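Local coordinates for natterin-like protein (Lethenteron camtschaticum, PDB 6IUL) that is a cytotoxic, pore-forming immune protein of the lamprey, joining a jacalin-like lectin domain that probably recognises glycans to an aerolysin-type pore-forming module, at residues Ser121-Val127 against Phe140-Ile146; Glu248-Phe252 against Lys306-Val310; Leu275-Leu281 against Ala293-Tyr299; Gly39-Arg43 against Arg88-Ile92. All blocks are in the same frame, centred on the assembly; numbering follows the deposited sequence.

Contact 1: Ser121-Val127 against Phe140-Ile146; sequences SGICLGV and FIFINAI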
loop_
_atom_site.group_PDB
_atom_site.type_symbol
_atom_site.label_atom_id
_atom_site.label_comp_id
_atom_site.label_asym_id
_atom_site.label_seq_id
_atom_site.Cartn_x
_atom_site.Cartn_y
_atom_site.Cartn_z
ATOM N N SER A 121 5.283 6.264 -26.294
ATOM C CA SER A 121 4.697 6.267 -24.988
ATOM C C SER A 121 4.531 7.671 -24.416
ATOM O O SER A 121 3.926 7.834 -23.374
ATOM C CB SER A 121 5.578 5.476 -24.034
ATOM O OG SER A 121 6.787 6.165 -23.769
ATOM N N GLY A 122 5.143 8.668 -25.049
ATOM C CA GLY A 122 5.171 10.015 -24.489
ATOM C C GLY A 122 6.249 10.230 -23.447
ATOM O O GLY A 122 6.334 11.298 -22.862
ATOM N N ILE A 123 7.065 9.204 -23.186
ATOM C CA ILE A 123 8.132 9.324 -22.219
ATOM C C ILE A 123 9.398 9.612 -22.987
ATOM O O ILE A 123 9.861 8.783 -23.760
ATOM C CB ILE A 123 8.334 8.013 -21.418
ATOM C CG1 ILE A 123 7.050 7.507 -20.746
ATOM C CG2 ILE A 123 9.443 8.165 -20.428
ATOM C CD1 ILE A 123 6.495 8.464 -19.782
ATOM N N CYS A 124 9.977 10.775 -22.761
ATOM C CA CYS A 124 11.079 11.235 -23.535
ATOM C C CYS A 124 12.426 10.965 -22.869
ATOM O O CYS A 124 12.560 11.172 -21.654
ATOM C CB CYS A 124 10.928 12.723 -23.813
ATOM S SG CYS A 124 12.274 13.479 -24.774
ATOM N N LEU A 125 13.398 10.460 -23.650
ATOM C CA LEU A 125 14.730 10.147 -23.141
ATOM C C LEU A 125 15.756 11.225 -23.454
ATOM O O LEU A 125 16.899 11.139 -22.985
ATOM C CB LEU A 125 15.246 8.836 -23.727
ATOM C CG LEU A 125 14.570 7.529 -23.292
ATOM C CD1 LEU A 125 14.996 6.398 -24.196
ATOM C CD2 LEU A 125 14.863 7.241 -21.833
ATOM N N GLY A 126 15.396 12.239 -24.229
ATOM C CA GLY A 126 16.336 13.308 -24.559
ATOM C C GLY A 126 16.117 13.798 -25.996
ATOM O O GLY A 126 15.005 13.669 -26.569
ATOM N N VAL A 127 17.180 14.330 -26.605
ATOM C CA VAL A 127 17.106 14.910 -27.957
ATOM C C VAL A 127 18.260 14.500 -28.832
ATOM O O VAL A 127 19.276 14.064 -28.347
ATOM C CB VAL A 127 17.104 16.441 -27.919
ATOM C CG1 VAL A 127 15.872 16.947 -27.184
ATOM C CG2 VAL A 127 18.387 16.959 -27.260
ATOM N N PHE A 140 12.990 14.647 -30.781
ATOM C CA PHE A 140 12.919 14.121 -29.404
ATOM C C PHE A 140 12.923 12.592 -29.419
ATOM O O PHE A 140 12.188 11.960 -30.189
ATOM C CB PHE A 140 11.669 14.643 -28.711
ATOM C CG PHE A 140 11.712 16.135 -28.405
ATOM C CD1 PHE A 140 11.495 17.064 -29.391
ATOM C CD2 PHE A 140 11.927 16.594 -27.126
ATOM C CE1 PHE A 140 11.530 18.425 -29.137
ATOM C CE2 PHE A 140 11.972 17.964 -26.850
ATOM C CZ PHE A 140 11.770 18.877 -27.851
ATOM N N ILE A 141 13.776 12.011 -28.593
ATOM C CA ILE A 141 13.866 10.572 -28.449
ATOM C C ILE A 141 12.789 10.093 -27.496
ATOM O O ILE A 141 12.799 10.459 -26.346
ATOM C CB ILE A 141 15.216 10.132 -27.871
ATOM C CG1 ILE A 141 16.342 10.597 -28.784
ATOM C CG2 ILE A 141 15.316 8.609 -27.817
ATOM C CD1 ILE A 141 17.719 10.489 -28.173
ATOM N N PHE A 142 11.869 9.265 -27.978
ATOM C CA PHE A 142 10.819 8.709 -27.146
ATOM C C PHE A 142 10.956 7.202 -27.018
ATOM O O PHE A 142 11.280 6.518 -27.995
ATOM C CB PHE A 142 9.429 8.986 -27.746
ATOM C CG PHE A 142 9.009 10.401 -27.667
ATOM C CD1 PHE A 142 8.565 10.932 -26.464
ATOM C CD2 PHE A 142 9.040 11.226 -28.806
ATOM C CE1 PHE A 142 8.187 12.264 -26.361
ATOM C CE2 PHE A 142 8.652 12.554 -28.710
ATOM C CZ PHE A 142 8.254 13.079 -27.471
ATOM N N ILE A 143 10.626 6.680 -25.842
ATOM C CA ILE A 143 10.381 5.248 -25.690
ATOM C C ILE A 143 9.077 4.921 -26.393
ATOM O O ILE A 143 8.063 5.614 -26.228
ATOM C CB ILE A 143 10.248 4.822 -24.192
ATOM C CG1 ILE A 143 11.508 5.196 -23.445
ATOM C CG2 ILE A 143 10.025 3.311 -24.092
ATOM C CD1 ILE A 143 11.439 4.913 -21.955
ATOM N N ASN A 144 9.094 3.852 -27.172
ATOM C CA ASN A 144 7.869 3.419 -27.845
ATOM C C ASN A 144 6.848 2.957 -26.803
ATOM O O ASN A 144 7.182 2.786 -25.632
ATOM C CB ASN A 144 8.190 2.319 -28.851
ATOM C CG ASN A 144 8.614 2.864 -30.188
ATOM O OD1 ASN A 144 7.919 3.709 -30.727
ATOM N ND2 ASN A 144 9.689 2.294 -30.786
ATOM N N ALA A 145 5.595 2.775 -27.223
ATOM C CA ALA A 145 4.537 2.446 -26.328
ATOM C C ALA A 145 4.942 1.224 -25.449
ATOM O O ALA A 145 5.471 0.231 -25.969
ATOM C CB ALA A 145 3.273 2.142 -27.066
ATOM N N ILE A 146 4.696 1.348 -24.140
ATOM C CA ILE A 146 5.209 0.433 -23.160
ATOM C C ILE A 146 4.163 -0.600 -22.751
ATOM O O ILE A 146 2.999 -0.255 -22.494
ATOM C CB ILE A 146 5.678 1.179 -21.913
ATOM C CG1 ILE A 146 6.915 2.004 -22.280
ATOM C CG2 ILE A 146 5.995 0.227 -20.766
ATOM C CD1 ILE A 146 7.341 3.005 -21.195
#
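Two strands close in sequence pair most simply as a hairpin, and here the pairing begins at Ser121. Ser121 donates twice to Ile143 O, from N (2.9 Å) and from OG (2.8 Å), while its OG accepts from Ile123 N (3.1 Å), an ST turn. Gly122 follows with a positive phi, where a CB would jam against the preceding carbonyl O, and Ile123 O then receives Ile143 N at 3.1 Å. Cys124, in a non-hydrogen-bonded pair with Phe142, sets its SG 4.9 Å from the Phe142 ring centroid and 5.3 Å from that of Phe140, at whose edge it lies. This antiparallel hairpin of strands 124-131 and 135-155 belongs to the jacalin-like β-prism, and strand 135-155 runs on towards the pore-forming half. Leu125 N donates to Ile141 O at 2.8 Å, and Leu125 CD1 packs on Ile143 CG1 (3.8 Å). Gly126 O accepts from Ile141 N (2.9 Å). Val127 places CG1 over the face of Phe140, 4.3 Å from the ring centroid, as a CH-pi contact.

Contact 2: Glu248-Phe252 against Lys306-Val310; sequences ETLTF and KMTAV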
loop_
_atom_site.group_PDB
_atom_site.type_symbol
_atom_site.label_atom_id
_atom_site.label_comp_id
_atom_site.label_asym_id
_atom_site.label_seq_id
_atom_site.Cartn_x
_atom_site.Cartn_y
_atom_site.Cartn_z
ATOM N N GLU A 248 0.036 -14.043 13.218
ATOM C CA GLU A 248 0.823 -15.226 13.605
ATOM C C GLU A 248 0.137 -15.931 14.803
ATOM O O GLU A 248 -0.468 -15.277 15.667
ATOM C CB GLU A 248 2.255 -14.804 13.936
ATOM C CG GLU A 248 3.307 -15.792 13.460
ATOM C CD GLU A 248 3.397 -15.958 11.947
ATOM O OE1 GLU A 248 3.596 -17.096 11.512
ATOM O OE2 GLU A 248 3.277 -14.971 11.207
ATOM N N THR A 249 0.168 -17.265 14.809
ATOM C CA THR A 249 -0.469 -18.043 15.860
ATOM C C THR A 249 0.442 -19.138 16.385
ATOM O O THR A 249 1.382 -19.553 15.711
ATOM C CB THR A 249 -1.798 -18.695 15.426
ATOM O OG1 THR A 249 -1.553 -19.695 14.444
ATOM C CG2 THR A 249 -2.745 -17.656 14.866
ATOM N N LEU A 250 0.105 -19.623 17.581
ATOM C CA LEU A 250 0.810 -20.733 18.183
ATOM C C LEU A 250 -0.116 -21.466 19.124
ATOM O O LEU A 250 -0.803 -20.832 19.925
ATOM C CB LEU A 250 2.030 -20.198 18.951
ATOM C CG LEU A 250 2.922 -21.228 19.639
ATOM C CD1 LEU A 250 3.536 -22.234 18.685
ATOM C CD2 LEU A 250 4.008 -20.499 20.407
ATOM N N THR A 251 -0.151 -22.791 19.029
ATOM C CA THR A 251 -0.922 -23.608 19.961
ATOM C C THR A 251 -0.188 -24.931 20.236
ATOM O O THR A 251 0.405 -25.515 19.337
ATOM C CB THR A 251 -2.335 -23.867 19.468
ATOM O OG1 THR A 251 -3.067 -24.561 20.474
ATOM C CG2 THR A 251 -2.367 -24.722 18.204
ATOM N N PHE A 252 -0.242 -25.398 21.479
ATOM C CA PHE A 252 0.363 -26.670 21.854
ATOM C C PHE A 252 -0.152 -27.118 23.234
ATOM O O PHE A 252 -0.623 -26.303 24.013
ATOM C CB PHE A 252 1.907 -26.578 21.877
ATOM C CG PHE A 252 2.430 -25.487 22.772
ATOM C CD1 PHE A 252 2.611 -24.204 22.303
ATOM C CD2 PHE A 252 2.755 -25.758 24.104
ATOM C CE1 PHE A 252 3.091 -23.202 23.150
ATOM C CE2 PHE A 252 3.244 -24.776 24.936
ATOM C CZ PHE A 252 3.403 -23.499 24.451
ATOM N N LYS A 306 8.703 -17.127 13.149
ATOM C CA LYS A 306 7.524 -17.833 13.708
ATOM C C LYS A 306 7.452 -17.591 15.212
ATOM O O LYS A 306 8.479 -17.356 15.860
ATOM C CB LYS A 306 7.577 -19.353 13.417
ATOM C CG LYS A 306 7.182 -19.767 11.973
ATOM C CD LYS A 306 6.230 -18.725 11.368
ATOM C CE LYS A 306 5.671 -19.008 9.986
ATOM N NZ LYS A 306 4.579 -20.007 10.027
ATOM N N MET A 307 6.243 -17.601 15.769
ATOM C CA MET A 307 6.046 -17.580 17.185
ATOM C C MET A 307 6.628 -18.827 17.827
ATOM O O MET A 307 6.432 -19.901 17.330
ATOM C CB MET A 307 4.565 -17.515 17.551
ATOM C CG MET A 307 3.962 -16.162 17.346
ATOM S SD MET A 307 2.287 -16.111 17.959
ATOM C CE MET A 307 1.951 -14.487 17.419
ATOM N N THR A 308 7.282 -18.643 18.969
ATOM C CA THR A 308 7.772 -19.772 19.781
ATOM C C THR A 308 7.347 -19.578 21.236
ATOM O O THR A 308 6.756 -18.558 21.596
ATOM C CB THR A 308 9.312 -19.832 19.707
ATOM O OG1 THR A 308 9.840 -18.577 20.189
ATOM C CG2 THR A 308 9.782 -20.082 18.223
ATOM N N ALA A 309 7.653 -20.553 22.079
ATOM C CA ALA A 309 7.312 -20.444 23.483
ATOM C C ALA A 309 8.344 -21.119 24.387
ATOM O O ALA A 309 9.012 -22.069 24.004
ATOM C CB ALA A 309 5.929 -21.025 23.710
ATOM N N VAL A 310 8.497 -20.558 25.577
ATOM C CA VAL A 310 9.310 -21.169 26.624
ATOM C C VAL A 310 8.379 -21.617 27.782
ATOM O O VAL A 310 7.590 -20.804 28.311
ATOM C CB VAL A 310 10.355 -20.182 27.142
ATOM C CG1 VAL A 310 11.136 -20.821 28.283
ATOM C CG2 VAL A 310 11.313 -19.761 26.022
#
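Met307 reaches out, with chi2 and chi3 both t, obliquely to the backbone of strand 248-252, its end over Glu248 and Thr249: Met307 CE is 3.1 Å from Glu248 O and 3.5 Å from Glu248 CB, and Met307 SD 3.9 Å from Thr249 C. The root of the same side chain meets Leu250, CB to CB at 3.9 Å. Further along, Leu250 CD2 touches Ala309 CB at 3.9 Å, and Phe252 CZ approaches the same methyl, Ala309 CB, to 3.6 Å. The principle illustrated is that of layers facing one another. The axes of strands 248-252 and 308-310 come no closer than 8.3 Å and cross at 45°, and no hydrogen bond joins the two segments; each finds its backbone partners in other strands, Leu250 with Ser190 and Thr308 with Asn267. Glu248, Leu250, Phe252, Met307 and Ala309 all point inwards, whereas Thr249 and Thr308 point away, Thr249 packing on Ile146 of the second subunit. At one end Glu248 OE1 forms a salt bridge with Lys306 NZ at 3.4 Å, and Glu248 OE2 has a second partner in Lys246. Within this elongated aerolysin-type module, then, the two strands are held against each other by apolar side-chain packing with one ion pair at its margin, a chemistry that requires no backbone register between them.

Contact 3: Leu275-Leu281 against Ala293-Tyr299; sequences LPYTALL and APLSGIY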
loop_
_atom_site.group_PDB
_atom_site.type_symbol
_atom_site.label_atom_id
_atom_site.label_comp_id
_atom_site.label_asym_id
_atom_site.label_seq_id
_atom_site.Cartn_x
_atom_site.Cartn_y
_atom_site.Cartn_z
ATOM N N LEU A 275 20.044 -3.536 3.459
ATOM C CA LEU A 275 20.983 -4.263 2.601
ATOM C C LEU A 275 21.103 -3.625 1.211
ATOM O O LEU A 275 20.117 -3.249 0.650
ATOM C CB LEU A 275 20.500 -5.691 2.394
ATOM C CG LEU A 275 20.535 -6.715 3.546
ATOM C CD1 LEU A 275 19.957 -8.018 3.053
ATOM C CD2 LEU A 275 21.976 -6.948 4.057
ATOM N N PRO A 276 22.316 -3.506 0.656
ATOM C CA PRO A 276 22.425 -3.061 -0.739
ATOM C C PRO A 276 21.894 -4.103 -1.721
ATOM O O PRO A 276 21.946 -5.310 -1.430
ATOM C CB PRO A 276 23.953 -2.847 -0.940
ATOM C CG PRO A 276 24.589 -3.706 0.129
ATOM C CD PRO A 276 23.636 -3.658 1.299
ATOM N N TYR A 277 21.366 -3.640 -2.862
ATOM C CA TYR A 277 20.904 -4.571 -3.914
ATOM C C TYR A 277 21.366 -4.122 -5.281
ATOM O O TYR A 277 21.604 -2.951 -5.512
ATOM C CB TYR A 277 19.350 -4.715 -3.919
ATOM C CG TYR A 277 18.614 -3.588 -4.597
ATOM C CD1 TYR A 277 18.463 -3.552 -5.984
ATOM C CD2 TYR A 277 18.115 -2.532 -3.867
ATOM C CE1 TYR A 277 17.797 -2.511 -6.616
ATOM C CE2 TYR A 277 17.432 -1.491 -4.481
ATOM C CZ TYR A 277 17.285 -1.485 -5.861
ATOM O OH TYR A 277 16.632 -0.426 -6.443
ATOM N N THR A 278 21.465 -5.072 -6.192
ATOM C CA THR A 278 21.658 -4.787 -7.606
ATOM C C THR A 278 20.511 -5.482 -8.333
ATOM O O THR A 278 19.952 -6.468 -7.814
ATOM C CB THR A 278 22.999 -5.307 -8.167
ATOM O OG1 THR A 278 23.029 -6.721 -8.056
ATOM C CG2 THR A 278 24.206 -4.721 -7.411
ATOM N N ALA A 279 20.145 -4.957 -9.503
ATOM C CA ALA A 279 19.041 -5.514 -10.257
ATOM C C ALA A 279 19.048 -4.984 -11.682
ATOM O O ALA A 279 19.873 -4.171 -12.051
ATOM C CB ALA A 279 17.696 -5.162 -9.580
ATOM N N LEU A 280 18.103 -5.451 -12.484
ATOM C CA LEU A 280 17.960 -4.999 -13.852
ATOM C C LEU A 280 16.525 -4.488 -14.065
ATOM O O LEU A 280 15.539 -5.188 -13.787
ATOM C CB LEU A 280 18.284 -6.169 -14.770
ATOM C CG LEU A 280 18.181 -5.878 -16.274
ATOM C CD1 LEU A 280 19.241 -4.848 -16.679
ATOM C CD2 LEU A 280 18.278 -7.116 -17.144
ATOM N N LEU A 281 16.413 -3.282 -14.577
ATOM C CA LEU A 281 15.119 -2.779 -15.020
ATOM C C LEU A 281 14.937 -3.135 -16.483
ATOM O O LEU A 281 15.736 -2.739 -17.334
ATOM C CB LEU A 281 15.032 -1.270 -14.825
ATOM C CG LEU A 281 13.797 -0.610 -15.470
ATOM C CD1 LEU A 281 12.550 -1.102 -14.800
ATOM C CD2 LEU A 281 13.875 0.888 -15.335
ATOM N N ALA A 293 18.152 -1.422 -18.153
ATOM C CA ALA A 293 18.977 -0.496 -17.395
ATOM C C ALA A 293 19.399 -1.144 -16.064
ATOM O O ALA A 293 18.559 -1.515 -15.258
ATOM C CB ALA A 293 18.229 0.805 -17.123
ATOM N N PRO A 294 20.710 -1.255 -15.829
ATOM C CA PRO A 294 21.186 -1.767 -14.548
ATOM C C PRO A 294 20.782 -0.846 -13.400
ATOM O O PRO A 294 20.737 0.358 -13.555
ATOM C CB PRO A 294 22.721 -1.822 -14.718
ATOM C CG PRO A 294 23.023 -0.899 -15.871
ATOM C CD PRO A 294 21.802 -0.895 -16.763
ATOM N N LEU A 295 20.459 -1.436 -12.254
ATOM C CA LEU A 295 20.020 -0.694 -11.071
ATOM C C LEU A 295 20.880 -1.080 -9.894
ATOM O O LEU A 295 21.316 -2.223 -9.753
ATOM C CB LEU A 295 18.563 -1.043 -10.714
ATOM C CG LEU A 295 17.464 -0.539 -11.659
ATOM C CD1 LEU A 295 16.079 -0.783 -11.044
ATOM C CD2 LEU A 295 17.707 0.957 -11.835
ATOM N N SER A 296 21.005 -0.133 -8.999
ATOM C CA SER A 296 21.743 -0.319 -7.774
ATOM C C SER A 296 21.003 0.483 -6.720
ATOM O O SER A 296 20.562 1.601 -6.994
ATOM C CB SER A 296 23.151 0.218 -7.958
ATOM O OG SER A 296 23.975 -0.288 -6.983
ATOM N N GLY A 297 20.845 -0.066 -5.518
ATOM C CA GLY A 297 20.112 0.687 -4.472
ATOM C C GLY A 297 20.146 0.001 -3.119
ATOM O O GLY A 297 21.031 -0.822 -2.858
ATOM N N ILE A 298 19.221 0.351 -2.242
ATOM C CA ILE A 298 19.137 -0.283 -0.947
ATOM C C ILE A 298 17.727 -0.859 -0.667
ATOM O O ILE A 298 16.708 -0.266 -1.002
ATOM C CB ILE A 298 19.590 0.658 0.191
ATOM C CG1 ILE A 298 18.593 1.768 0.418
ATOM C CG2 ILE A 298 20.997 1.259 -0.066
ATOM C CD1 ILE A 298 18.971 2.698 1.566
ATOM N N TYR A 299 17.700 -2.027 -0.047
ATOM C CA TYR A 299 16.501 -2.699 0.400
ATOM C C TYR A 299 16.350 -2.517 1.877
ATOM O O TYR A 299 17.282 -2.778 2.655
ATOM C CB TYR A 299 16.511 -4.189 0.038
ATOM C CG TYR A 299 15.329 -4.955 0.575
ATOM C CD1 TYR A 299 14.122 -4.994 -0.112
ATOM C CD2 TYR A 299 15.394 -5.609 1.814
ATOM C CE1 TYR A 299 13.033 -5.669 0.384
ATOM C CE2 TYR A 299 14.303 -6.302 2.319
ATOM C CZ TYR A 299 13.122 -6.334 1.608
ATOM O OH TYR A 299 12.017 -6.992 2.090
#
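Eight backbone hydrogen bonds, two in each of four hydrogen-bonded pairs, hold strands 275-281 and 293-299 together. They range from Tyr299 N to Leu275 O and Tyr277 N to Gly297 O, both 2.8 Å, to Leu275 N to Tyr299 O at 3.0 Å. Between them lie CA-H...O contacts such as Pro276 CA to Gly297 O at 3.4 Å. Pro276 and Pro294 both occupy non-hydrogen-bonded pairs, so their missing amide hydrogens cost the ladder nothing. The apolar contacts gather on the face carrying Ala279, Leu281, Ala293 and Leu295: Leu281 CB meets Leu295 CD1 at 4.0 Å, and Ala279 CB meets Leu295 CB at 4.4 Å. The aromatic contribution is more specific. With chi1 in p, Tyr277 lays one ring face over Gly297 N, and its CE2 comes within 3.4 Å of Ile298 N; a CB on Gly297 would collide with the ring. Tyr277 OH continues to Ser201 O, and the ring meets Trp200 edge-to-face. An aromatic residue covering a cross-strand glycine is a known solution in antiparallel sheets, set here in the long, twisted β-hairpin of strands 260-285 and 290-313 in the aerolysin/ETX-MTX2-like half.

Contact 4: Gly39-Arg43 against Arg88-Ile92; sequences GWQVR and RLGAI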
loop_
_atom_site.group_PDB
_atom_site.type_symbol
_atom_site.label_atom_id
_atom_site.label_comp_id
_atom_site.label_asym_id
_atom_site.label_seq_id
_atom_site.Cartn_x
_atom_site.Cartn_y
_atom_site.Cartn_z
ATOM N N GLY A 39 15.058 35.252 -34.883
ATOM C CA GLY A 39 14.160 35.666 -35.892
ATOM C C GLY A 39 13.718 34.603 -36.859
ATOM O O GLY A 39 12.545 34.521 -37.190
ATOM N N TRP A 40 14.634 33.772 -37.282
ATOM C CA TRP A 40 14.356 32.802 -38.343
ATOM C C TRP A 40 14.808 31.386 -37.924
ATOM O O TRP A 40 15.115 30.514 -38.755
ATOM C CB TRP A 40 15.016 33.233 -39.696
ATOM C CG TRP A 40 16.496 33.615 -39.572
ATOM C CD1 TRP A 40 17.012 34.817 -39.080
ATOM C CD2 TRP A 40 17.628 32.845 -39.995
ATOM N NE1 TRP A 40 18.384 34.789 -39.146
ATOM C CE2 TRP A 40 18.793 33.619 -39.728
ATOM C CE3 TRP A 40 17.774 31.582 -40.582
ATOM C CZ2 TRP A 40 20.095 33.141 -39.969
ATOM C CZ3 TRP A 40 19.068 31.104 -40.850
ATOM C CH2 TRP A 40 20.220 31.894 -40.545
ATOM N N GLN A 41 14.852 31.141 -36.630
ATOM C CA GLN A 41 15.332 29.853 -36.143
ATOM C C GLN A 41 15.053 29.647 -34.659
ATOM O O GLN A 41 14.771 30.619 -33.923
ATOM C CB GLN A 41 16.849 29.698 -36.394
ATOM C CG GLN A 41 17.710 30.509 -35.463
ATOM C CD GLN A 41 17.923 31.967 -35.914
ATOM O OE1 GLN A 41 17.020 32.657 -36.300
ATOM N NE2 GLN A 41 19.109 32.422 -35.768
ATOM N N VAL A 42 15.095 28.373 -34.245
ATOM C CA VAL A 42 15.394 28.040 -32.867
ATOM C C VAL A 42 16.911 28.167 -32.722
ATOM O O VAL A 42 17.637 27.505 -33.452
ATOM C CB VAL A 42 14.950 26.607 -32.520
ATOM C CG1 VAL A 42 15.527 26.173 -31.149
ATOM C CG2 VAL A 42 13.434 26.523 -32.561
ATOM N N ARG A 43 17.366 29.037 -31.801
ATOM C CA ARG A 43 18.778 29.300 -31.617
ATOM C C ARG A 43 19.475 28.243 -30.782
ATOM O O ARG A 43 20.645 27.906 -31.014
ATOM C CB ARG A 43 18.969 30.657 -30.942
ATOM C CG ARG A 43 18.854 31.858 -31.867
ATOM C CD ARG A 43 20.301 32.423 -31.910
ATOM N NE ARG A 43 20.455 33.363 -30.819
ATOM C CZ ARG A 43 21.545 34.100 -30.547
ATOM N NH1 ARG A 43 22.686 33.974 -31.192
ATOM N NH2 ARG A 43 21.469 35.022 -29.609
ATOM N N ARG A 88 16.610 25.371 -41.014
ATOM C CA ARG A 88 16.735 25.235 -39.546
ATOM C C ARG A 88 15.452 24.732 -38.939
ATOM O O ARG A 88 14.386 24.765 -39.564
ATOM C CB ARG A 88 17.139 26.618 -38.936
ATOM C CG ARG A 88 18.664 26.757 -39.081
ATOM C CD ARG A 88 19.169 28.120 -38.914
ATOM N NE ARG A 88 20.610 28.151 -38.962
ATOM C CZ ARG A 88 21.335 28.131 -40.081
ATOM N NH1 ARG A 88 20.776 27.974 -41.251
ATOM N NH2 ARG A 88 22.651 28.217 -40.021
ATOM N N LEU A 89 15.541 24.296 -37.687
ATOM C CA LEU A 89 14.350 24.042 -36.894
ATOM C C LEU A 89 13.684 25.390 -36.660
ATOM O O LEU A 89 14.360 26.359 -36.330
ATOM C CB LEU A 89 14.714 23.366 -35.554
ATOM C CG LEU A 89 13.557 23.104 -34.603
ATOM C CD1 LEU A 89 12.562 22.079 -35.193
ATOM C CD2 LEU A 89 14.074 22.598 -33.262
ATOM N N GLY A 90 12.369 25.436 -36.795
ATOM C CA GLY A 90 11.644 26.709 -36.714
ATOM C C GLY A 90 10.799 26.850 -35.453
ATOM O O GLY A 90 10.546 27.947 -34.977
ATOM N N ALA A 91 10.297 25.729 -34.948
ATOM C CA ALA A 91 9.429 25.755 -33.802
ATOM C C ALA A 91 9.265 24.382 -33.176
ATOM O O ALA A 91 9.371 23.373 -33.847
ATOM C CB ALA A 91 8.059 26.291 -34.220
ATOM N N ILE A 92 8.950 24.389 -31.883
ATOM C CA ILE A 92 8.607 23.211 -31.117
ATOM C C ILE A 92 7.311 23.501 -30.347
ATOM O O ILE A 92 7.176 24.519 -29.682
ATOM C CB ILE A 92 9.684 22.936 -30.060
ATOM C CG1 ILE A 92 11.028 22.674 -30.724
ATOM C CG2 ILE A 92 9.284 21.764 -29.159
ATOM C CD1 ILE A 92 12.207 22.811 -29.781
#
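Where strand pairing between two segments is slight, side-chain conformation decides how they meet. Only one hydrogen bond joins these segments, Val42 N to Leu89 O, 3.0 Å long and nearly straight. Gln41, with chi1 p and chi2 m, curls back so that its OE1 accepts from Trp40 N at 2.8 Å, and its end leads away from strand 89-92. Trp40, also p at chi1, brings its ring towards Arg88, whose extended chain (chi2 and chi3 both t) sets CD 3.6 Å from Trp40 CZ3 and 3.8 Å from Gln41 CB. Trp40 CZ3 lies over one face of the Arg88 guanidinium, while Arg88 NE forms a salt bridge with Asp134. Val42, t at chi1, directs CG2 at Leu89 CG (4.0 Å) and at Gly90 C (3.9 Å). Gly90 and Ala91 both face Trp81 across the sheet, a classic β bulge in strand 89-96. Val42 and Leu89 also pack on Ile135 of strand 135-155. Strands from three sheets thus meet here, each of the first two, 42-49 and 89-96, belonging to its own four-stranded antiparallel sheet, as in the three-sided β-prism of jacalin-like lectins.

How the contacts relate
From the N terminus, contact 4 comes first, closing the loop between residues 43 and 88 and joining two sheets of the lectin prism. Contact 1 follows in series as a short hairpin around residues 121-146; it touches contact 4 where Phe140 CE1 packs on Ile92 CG2 at 4.0 Å. Contact 2 then opens at residue 248 and closes at 310, packing strand 241-256 against strand 290-313 in the pore-forming half; within that span contact 3 is a hairpin, sharing strand 290-313. No loops cross. Strand 135-155, used by contact 1, neighbours strand 260-285 of contact 3, so one sheet carries the fold from lectin to pore-forming half. The centres of contacts 4 and 2 lie about 73 Å apart.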